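PDB 6RXA: argininosuccinate lyase from Chelativorans sp., which works as a C-N lyase (EDDS lyase) of the aspartase/fumarase superfamily and probably can also split argininosuccinate into fumarate and L-arginine. Local coordinates for residues 50-53 with 54-58; 103-106 with 107-110; 436-439 with 440-444. The protein carries 2 engineered substitutions. All coordinates share one frame; numbering follows the deposited sequence.

Contact 1: residues 50-53 with 54-58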
loop_
_atom_site.group_PDB
_atom_site.type_symbol
_atom_site.label_atom_id
_atom_site.label_comp_id
_atom_site.label_asym_id
_atom_site.label_seq_id
_atom_site.Cartn_x
_atom_site.Cartn_y
_atom_site.Cartn_z
ATOM N N HIS A 50 13.545 3.774 35.946
ATOM C CA HIS A 50 13.066 5.102 36.309
ATOM C C HIS A 50 13.164 5.310 37.812
ATOM O O HIS A 50 13.649 6.349 38.279
ATOM C CB HIS A 50 11.629 5.266 35.820
ATOM C CG HIS A 50 11.066 6.620 36.083
ATOM N ND1 HIS A 50 11.452 7.735 35.367
ATOM C CD2 HIS A 50 10.149 7.041 36.981
ATOM C CE1 HIS A 50 10.791 8.787 35.822
ATOM N NE2 HIS A 50 10.002 8.396 36.804
ATOM N N VAL A 51 12.737 4.312 38.591
ATOM C CA VAL A 51 12.773 4.405 40.049
ATOM C C VAL A 51 14.204 4.505 40.568
ATOM O O VAL A 51 14.490 5.299 41.471
ATOM C CB VAL A 51 12.000 3.222 40.661
ATOM C CG1 VAL A 51 12.326 3.065 42.127
ATOM C CG2 VAL A 51 10.502 3.409 40.453
ATOM N N VAL A 52 15.121 3.701 40.022
ATOM C CA VAL A 52 16.530 3.800 40.404
ATOM C C VAL A 52 17.065 5.203 40.124
ATOM O O VAL A 52 17.722 5.816 40.975
ATOM C CB VAL A 52 17.357 2.711 39.694
ATOM C CG1 VAL A 52 18.843 2.963 39.877
ATOM C CG2 VAL A 52 16.973 1.340 40.218
ATOM N N MET A 53 16.767 5.739 38.944
ATOM C CA MET A 53 17.201 7.096 38.620
ATOM C C MET A 53 16.608 8.113 39.584
ATOM O O MET A 53 17.309 9.023 40.036
ATOM C CB MET A 53 16.841 7.427 37.168
ATOM C CG MET A 53 17.227 8.837 36.724
ATOM S SD MET A 53 15.951 10.056 37.106
ATOM C CE MET A 53 14.605 9.486 36.071
ATOM N N LEU A 54 15.316 7.994 39.904
ATOM C CA LEU A 54 14.723 8.938 40.844
ATOM C C LEU A 54 15.420 8.866 42.189
ATOM O O LEU A 54 15.513 9.873 42.902
ATOM C CB LEU A 54 13.244 8.654 41.054
ATOM C CG LEU A 54 12.284 8.851 39.896
ATOM C CD1 LEU A 54 10.873 8.517 40.332
ATOM C CD2 LEU A 54 12.347 10.279 39.389
ATOM N N THR A 55 15.906 7.677 42.558
ATOM C CA THR A 55 16.622 7.514 43.817
ATOM C C THR A 55 17.978 8.211 43.760
ATOM O O THR A 55 18.351 8.939 44.688
ATOM C CB THR A 55 16.804 6.031 44.116
ATOM O OG1 THR A 55 15.551 5.361 43.968
ATOM C CG2 THR A 55 17.277 5.842 45.570
ATOM N N GLU A 56 18.727 8.010 42.668
ATOM C CA GLU A 56 19.990 8.721 42.496
ATOM C C GLU A 56 19.785 10.227 42.588
ATOM O O GLU A 56 20.644 10.949 43.108
ATOM C CB GLU A 56 20.623 8.387 41.141
ATOM C CG GLU A 56 21.029 6.939 40.951
ATOM C CD GLU A 56 21.946 6.732 39.749
ATOM O OE1 GLU A 56 22.442 5.597 39.570
ATOM O OE2 GLU A 56 22.175 7.698 38.985
ATOM N N GLN A 57 18.666 10.723 42.062
ATOM C CA GLN A 57 18.394 12.155 42.025
ATOM C C GLN A 57 17.822 12.686 43.333
ATOM O O GLN A 57 17.579 13.895 43.433
ATOM C CB GLN A 57 17.442 12.484 40.872
ATOM C CG GLN A 57 18.007 12.174 39.507
ATOM C CD GLN A 57 19.302 12.903 39.246
ATOM O OE1 GLN A 57 20.388 12.348 39.411
ATOM N NE2 GLN A 57 19.197 14.161 38.867
ATOM N N GLY A 58 17.589 11.827 44.321
ATOM C CA GLY A 58 17.028 12.256 45.588
ATOM C C GLY A 58 15.544 12.530 45.563
ATOM O O GLY A 58 15.005 13.041 46.550
#
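L54, T55, E56 and Q57 give their backbone amides to the carbonyls of H50, V51, V52 and M53, the i to i+4 bonds of the last turns of helix 35-56. E56 N to V52 O, at 2.9 Å, is nearly straight. V51 O takes a second donor: T55 OG1 comes at 2.7 Å from the opposite face of the carbonyl plane to T55 N, and the same OG1 pairs with S65. The helix closes in a Schellman motif, where G58 turns to positive phi (77°) and its N bonds T55 O at 3.0 Å, one of the motif's two bonds back. On the side-chain face, L54 CG sits over one face of the H50 ring, 4.2 Å from its centroid in a CH-pi contact, and L54 CD1 is 3.6 Å from H50 NE2. With CG anti to its backbone N (chi1 -177°), the imidazole swings along the helix to meet L54; its NE2 bonds I108 O. M53 bends at chi2 and chi3, carrying SD to within 3.8 Å of Q57 CG and CE to within 4.1 Å of L54 CD2. V51 packs on helix 62-79 and V52 on helix 451-500, while E56 forms a salt bridge with R214.

Contact 2: residues 103-106 with 107-110; sequences AGKM and HIGR
The guanidinium of R110 lies with one face against M106 O, which is 3.3 Å from R110 NH2 but badly angled for a hydrogen bond, and the two side chains slant across each other, M106 SD standing 3.5 Å from the same NH2. R110 closes a type II beta turn, H107 to R110, at the end of a loosely wound run between helices 88-99 and 112-147; G109 has the positive phi of its third position. Before it, A103 to M106 have helical torsions but bond over three residues: H107 N reaches G104 O and I108 N reaches K105 O, both at 3.2 Å and well above the carbonyl planes. I108 and K105 run side by side, with I108 CD1 3.9 Å from K105 CB, while K105 NZ forms a salt bridge with E64. M106 is buried among helices 35-56, 62-79 and 88-99. The ring of H107 stacks on Y88, and its NE2 bonds the hydroxyl of S281 of a third subunit, a residue seen to bind succinate and fumarate. A bend at chi3 (65°) folds the R110 head back, NH1 bonding H47 ND1 and NE making a weak bond, 3.4 Å long, to H107 ND1.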
loop_
_atom_site.group_PDB
_atom_site.type_symbol
_atom_site.label_atom_id
_atom_site.label_comp_id
_atom_site.label_asym_id
_atom_site.label_seq_id
_atom_site.Cartn_x
_atom_site.Cartn_y
_atom_site.Cartn_z
ATOM N N ALA A 103 3.167 3.718 45.804
ATOM C CA ALA A 103 3.199 3.229 44.429
ATOM C C ALA A 103 3.075 4.370 43.435
ATOM O O ALA A 103 3.696 4.347 42.367
ATOM C CB ALA A 103 2.055 2.240 44.202
ATOM N N GLY A 104 2.249 5.367 43.757
ATOM C CA GLY A 104 2.022 6.477 42.848
ATOM C C GLY A 104 3.258 7.299 42.567
ATOM O O GLY A 104 3.333 7.977 41.532
ATOM N N LYS A 105 4.242 7.249 43.456
ATOM C CA LYS A 105 5.445 8.038 43.258
ATOM C C LYS A 105 6.313 7.509 42.134
ATOM O O LYS A 105 7.209 8.228 41.682
ATOM C CB LYS A 105 6.255 8.107 44.557
ATOM C CG LYS A 105 5.578 8.936 45.633
ATOM C CD LYS A 105 6.566 9.354 46.719
ATOM C CE LYS A 105 5.912 10.279 47.730
ATOM N NZ LYS A 105 6.917 10.827 48.681
ATOM N N MET A 106 6.098 6.269 41.682
ATOM C CA MET A 106 6.910 5.795 40.570
ATOM C C MET A 106 6.595 6.539 39.275
ATOM O O MET A 106 7.355 6.421 38.312
ATOM C CB MET A 106 6.786 4.278 40.360
ATOM C CG MET A 106 5.511 3.781 39.676
ATOM S SD MET A 106 5.820 2.194 38.843
ATOM C CE MET A 106 4.138 1.661 38.543
ATOM N N HIS A 107 5.502 7.294 39.228
ATOM C CA HIS A 107 5.145 8.034 38.024
ATOM C C HIS A 107 5.648 9.470 38.047
ATOM O O HIS A 107 5.402 10.213 37.094
ATOM C CB HIS A 107 3.631 8.023 37.820
ATOM C CG HIS A 107 3.211 8.018 36.378
ATOM N ND1 HIS A 107 3.734 7.141 35.454
ATOM C CD2 HIS A 107 2.314 8.778 35.707
ATOM C CE1 HIS A 107 3.178 7.360 34.276
ATOM N NE2 HIS A 107 2.306 8.340 34.405
ATOM N N ILE A 108 6.350 9.883 39.106
ATOM C CA ILE A 108 6.876 11.243 39.154
ATOM C C ILE A 108 7.767 11.502 37.947
ATOM O O ILE A 108 8.692 10.732 37.650
ATOM C CB ILE A 108 7.618 11.477 40.480
ATOM C CG1 ILE A 108 6.617 11.575 41.634
ATOM C CG2 ILE A 108 8.467 12.737 40.379
ATOM C CD1 ILE A 108 7.271 11.535 43.023
ATOM N N GLY A 109 7.501 12.600 37.247
ATOM C CA GLY A 109 8.319 12.996 36.117
ATOM C C GLY A 109 8.146 12.176 34.856
ATOM O O GLY A 109 8.971 12.282 33.951
ATOM N N ARG A 110 7.075 11.390 34.750
ATOM C CA ARG A 110 6.903 10.425 33.670
ATOM C C ARG A 110 5.458 10.446 33.197
ATOM O O ARG A 110 4.574 11.012 33.843
ATOM C CB ARG A 110 7.286 9.020 34.178
ATOM C CG ARG A 110 7.373 7.944 33.143
ATOM C CD ARG A 110 7.852 6.651 33.788
ATOM N NE ARG A 110 6.915 6.105 34.763
ATOM C CZ ARG A 110 6.987 4.854 35.208
ATOM N NH1 ARG A 110 7.934 4.056 34.743
ATOM N NH2 ARG A 110 6.106 4.392 36.082
#

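Contact 3: residues 436-439 with 440-444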
loop_
_atom_site.group_PDB
_atom_site.type_symbol
_atom_site.label_atom_id
_atom_site.label_comp_id
_atom_site.label_asym_id
_atom_site.label_seq_id
_atom_site.Cartn_x
_atom_site.Cartn_y
_atom_site.Cartn_z
ATOM N N PRO A 436 29.833 -24.653 -22.686
ATOM C CA PRO A 436 29.317 -23.794 -21.610
ATOM C C PRO A 436 30.296 -23.597 -20.472
ATOM O O PRO A 436 30.242 -22.564 -19.793
ATOM C CB PRO A 436 28.040 -24.517 -21.146
ATOM C CG PRO A 436 28.259 -25.946 -21.531
ATOM C CD PRO A 436 29.089 -25.928 -22.783
ATOM N N TRP A 437 31.173 -24.572 -20.211
ATOM C CA TRP A 437 32.168 -24.372 -19.168
ATOM C C TRP A 437 33.185 -23.321 -19.592
ATOM O O TRP A 437 33.611 -22.503 -18.768
ATOM C CB TRP A 437 32.861 -25.689 -18.815
ATOM C CG TRP A 437 33.814 -25.543 -17.658
ATOM C CD1 TRP A 437 35.154 -25.806 -17.649
ATOM C CD2 TRP A 437 33.493 -25.068 -16.347
ATOM N NE1 TRP A 437 35.686 -25.533 -16.407
ATOM C CE2 TRP A 437 34.681 -25.082 -15.589
ATOM C CE3 TRP A 437 32.308 -24.635 -15.735
ATOM C CZ2 TRP A 437 34.721 -24.680 -14.257
ATOM C CZ3 TRP A 437 32.354 -24.239 -14.414
ATOM C CH2 TRP A 437 33.549 -24.263 -13.690
ATOM N N GLN A 438 33.571 -23.315 -20.875
ATOM C CA GLN A 438 34.429 -22.238 -21.367
ATOM C C GLN A 438 33.727 -20.886 -21.297
ATOM O O GLN A 438 34.389 -19.859 -21.102
ATOM C CB GLN A 438 34.940 -22.520 -22.779
ATOM C CG GLN A 438 35.829 -23.748 -22.871
ATOM C CD GLN A 438 37.048 -23.676 -21.970
ATOM O OE1 GLN A 438 37.771 -22.680 -21.957
ATOM N NE2 GLN A 438 37.276 -24.735 -21.207
ATOM N N ASN A 439 32.396 -20.853 -21.464
ATOM C CA ASN A 439 31.677 -19.592 -21.281
ATOM C C ASN A 439 31.879 -19.079 -19.860
ATOM O O ASN A 439 32.038 -17.872 -19.635
ATOM C CB ASN A 439 30.170 -19.762 -21.522
ATOM C CG ASN A 439 29.782 -19.700 -22.976
ATOM O OD1 ASN A 439 28.906 -18.923 -23.354
ATOM N ND2 ASN A 439 30.395 -20.534 -23.789
ATOM N N VAL A 440 31.831 -19.987 -18.878
ATOM C CA VAL A 440 32.022 -19.595 -17.487
ATOM C C VAL A 440 33.450 -19.126 -17.265
ATOM O O VAL A 440 33.688 -18.053 -16.700
ATOM C CB VAL A 440 31.656 -20.762 -16.552
ATOM C CG1 VAL A 440 32.083 -20.456 -15.146
ATOM C CG2 VAL A 440 30.147 -21.017 -16.598
ATOM N N LEU A 441 34.423 -19.909 -17.741
ATOM C CA LEU A 441 35.825 -19.577 -17.513
ATOM C C LEU A 441 36.203 -18.243 -18.144
ATOM O O LEU A 441 37.027 -17.499 -17.593
ATOM C CB LEU A 441 36.713 -20.697 -18.051
ATOM C CG LEU A 441 36.638 -22.031 -17.315
ATOM C CD1 LEU A 441 37.613 -23.043 -17.941
ATOM C CD2 LEU A 441 36.921 -21.846 -15.843
ATOM N N ARG A 442 35.637 -17.922 -19.310
ATOM C CA ARG A 442 35.954 -16.649 -19.951
ATOM C C ARG A 442 35.423 -15.450 -19.172
ATOM O O ARG A 442 35.974 -14.351 -19.306
ATOM C CB ARG A 442 35.397 -16.625 -21.378
ATOM C CG ARG A 442 36.271 -17.384 -22.356
ATOM C CD ARG A 442 35.819 -17.179 -23.782
ATOM N NE ARG A 442 34.600 -17.917 -24.087
ATOM C CZ ARG A 442 34.573 -19.147 -24.602
ATOM N NH1 ARG A 442 35.697 -19.792 -24.887
ATOM N NH2 ARG A 442 33.407 -19.730 -24.847
ATOM N N ARG A 443 34.380 -15.634 -18.368
ATOM C CA ARG A 443 33.770 -14.543 -17.606
ATOM C C ARG A 443 34.457 -14.472 -16.247
ATOM O O ARG A 443 33.924 -14.903 -15.219
ATOM C CB ARG A 443 32.268 -14.762 -17.489
ATOM C CG ARG A 443 31.523 -14.597 -18.810
ATOM C CD ARG A 443 30.088 -15.122 -18.731
ATOM N NE ARG A 443 29.351 -14.653 -19.902
ATOM C CZ ARG A 443 29.540 -15.114 -21.133
ATOM N NH1 ARG A 443 28.859 -14.608 -22.158
ATOM N NH2 ARG A 443 30.416 -16.086 -21.346
ATOM N N GLU A 444 35.669 -13.903 -16.254
ATOM C CA GLU A 444 36.566 -13.962 -15.104
ATOM C C GLU A 444 36.805 -12.621 -14.406
ATOM O O GLU A 444 37.641 -12.553 -13.500
ATOM C CB GLU A 444 37.899 -14.606 -15.498
ATOM C CG GLU A 444 38.604 -13.908 -16.647
ATOM C CD GLU A 444 39.966 -14.508 -16.933
ATOM O OE1 GLU A 444 40.649 -14.023 -17.860
ATOM O OE2 GLU A 444 40.347 -15.464 -16.224
#
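N439, V440 and R443 form the tightly packed side of this short helix, W437, Q438 and L441 the more open one. N439 O receives R443 NH2 at 3.0 Å, the oxygen lying in the guanidinium plane, and the R443 backbone amide adds a weak, longer bond to the same oxygen. The two side chains run alongside each other with amide and guanidinium planes only 2° apart. D369 takes R443 NH2 and R442 NE in salt bridges, and D432 takes R442 NH1, so this carboxylate pair is likely to offset the charge of the neighbouring arginines. R442, bent at chi3 (-74°), folds its guanidinium back so that Q438 O lies 3.5 Å above the centre of one face. N439 ND2 bonds the carbonyls of D435 and A433. Buried V440 closes the inner side of the indole of W437, V440 CG1 meeting the six-membered ring obliquely, 3.9 Å from W437 CZ3. The segments make up helix 436-442, a short helix between helix 427-434 and the long helix 451-500; it ends in an inverse gamma turn centred on R443, whose side chain also packs on G205 of a second subunit. On the partly exposed side, L441 CG makes a CH-pi contact over the five-membered ring of W437, 4.0 Å from its centroid, with L441 CD1 3.5 Å from W437 NE1. Because W437 CG is anti to the backbone N (chi1 -175°), the indole lies along the helix beside the next turn. A serine at W437 would remove the indole, which would probably leave L441 without the surface it rests on and open a gap toward P451 and T167. Farther out, Q438 NE2 passes 3.7 Å from L441 CD1.

Contacts 1 and 2 are joined directly, their centres about 11 Å apart, by the 2.8 Å hydrogen bond between H50 NE2 and I108 O; H50 CD2 also lies 3.2 Å from M106 O, and V51 CG2 packs 3.8 Å from M106 CB. Both lie near S111 and R112, which bind fumarate and succinate. The H107 side chain is about 5 Å from those of both, and that of H50 about 9 Å from that of S111. Contact 3 sits across the chain's centre, about 68 Å from contact 1 and about 71 Å from contact 2 between centres; there the R443 side chain is about 11 Å from that of T158, a fumarate-binding residue. Contacts 2 and 3 both touch the second subunit.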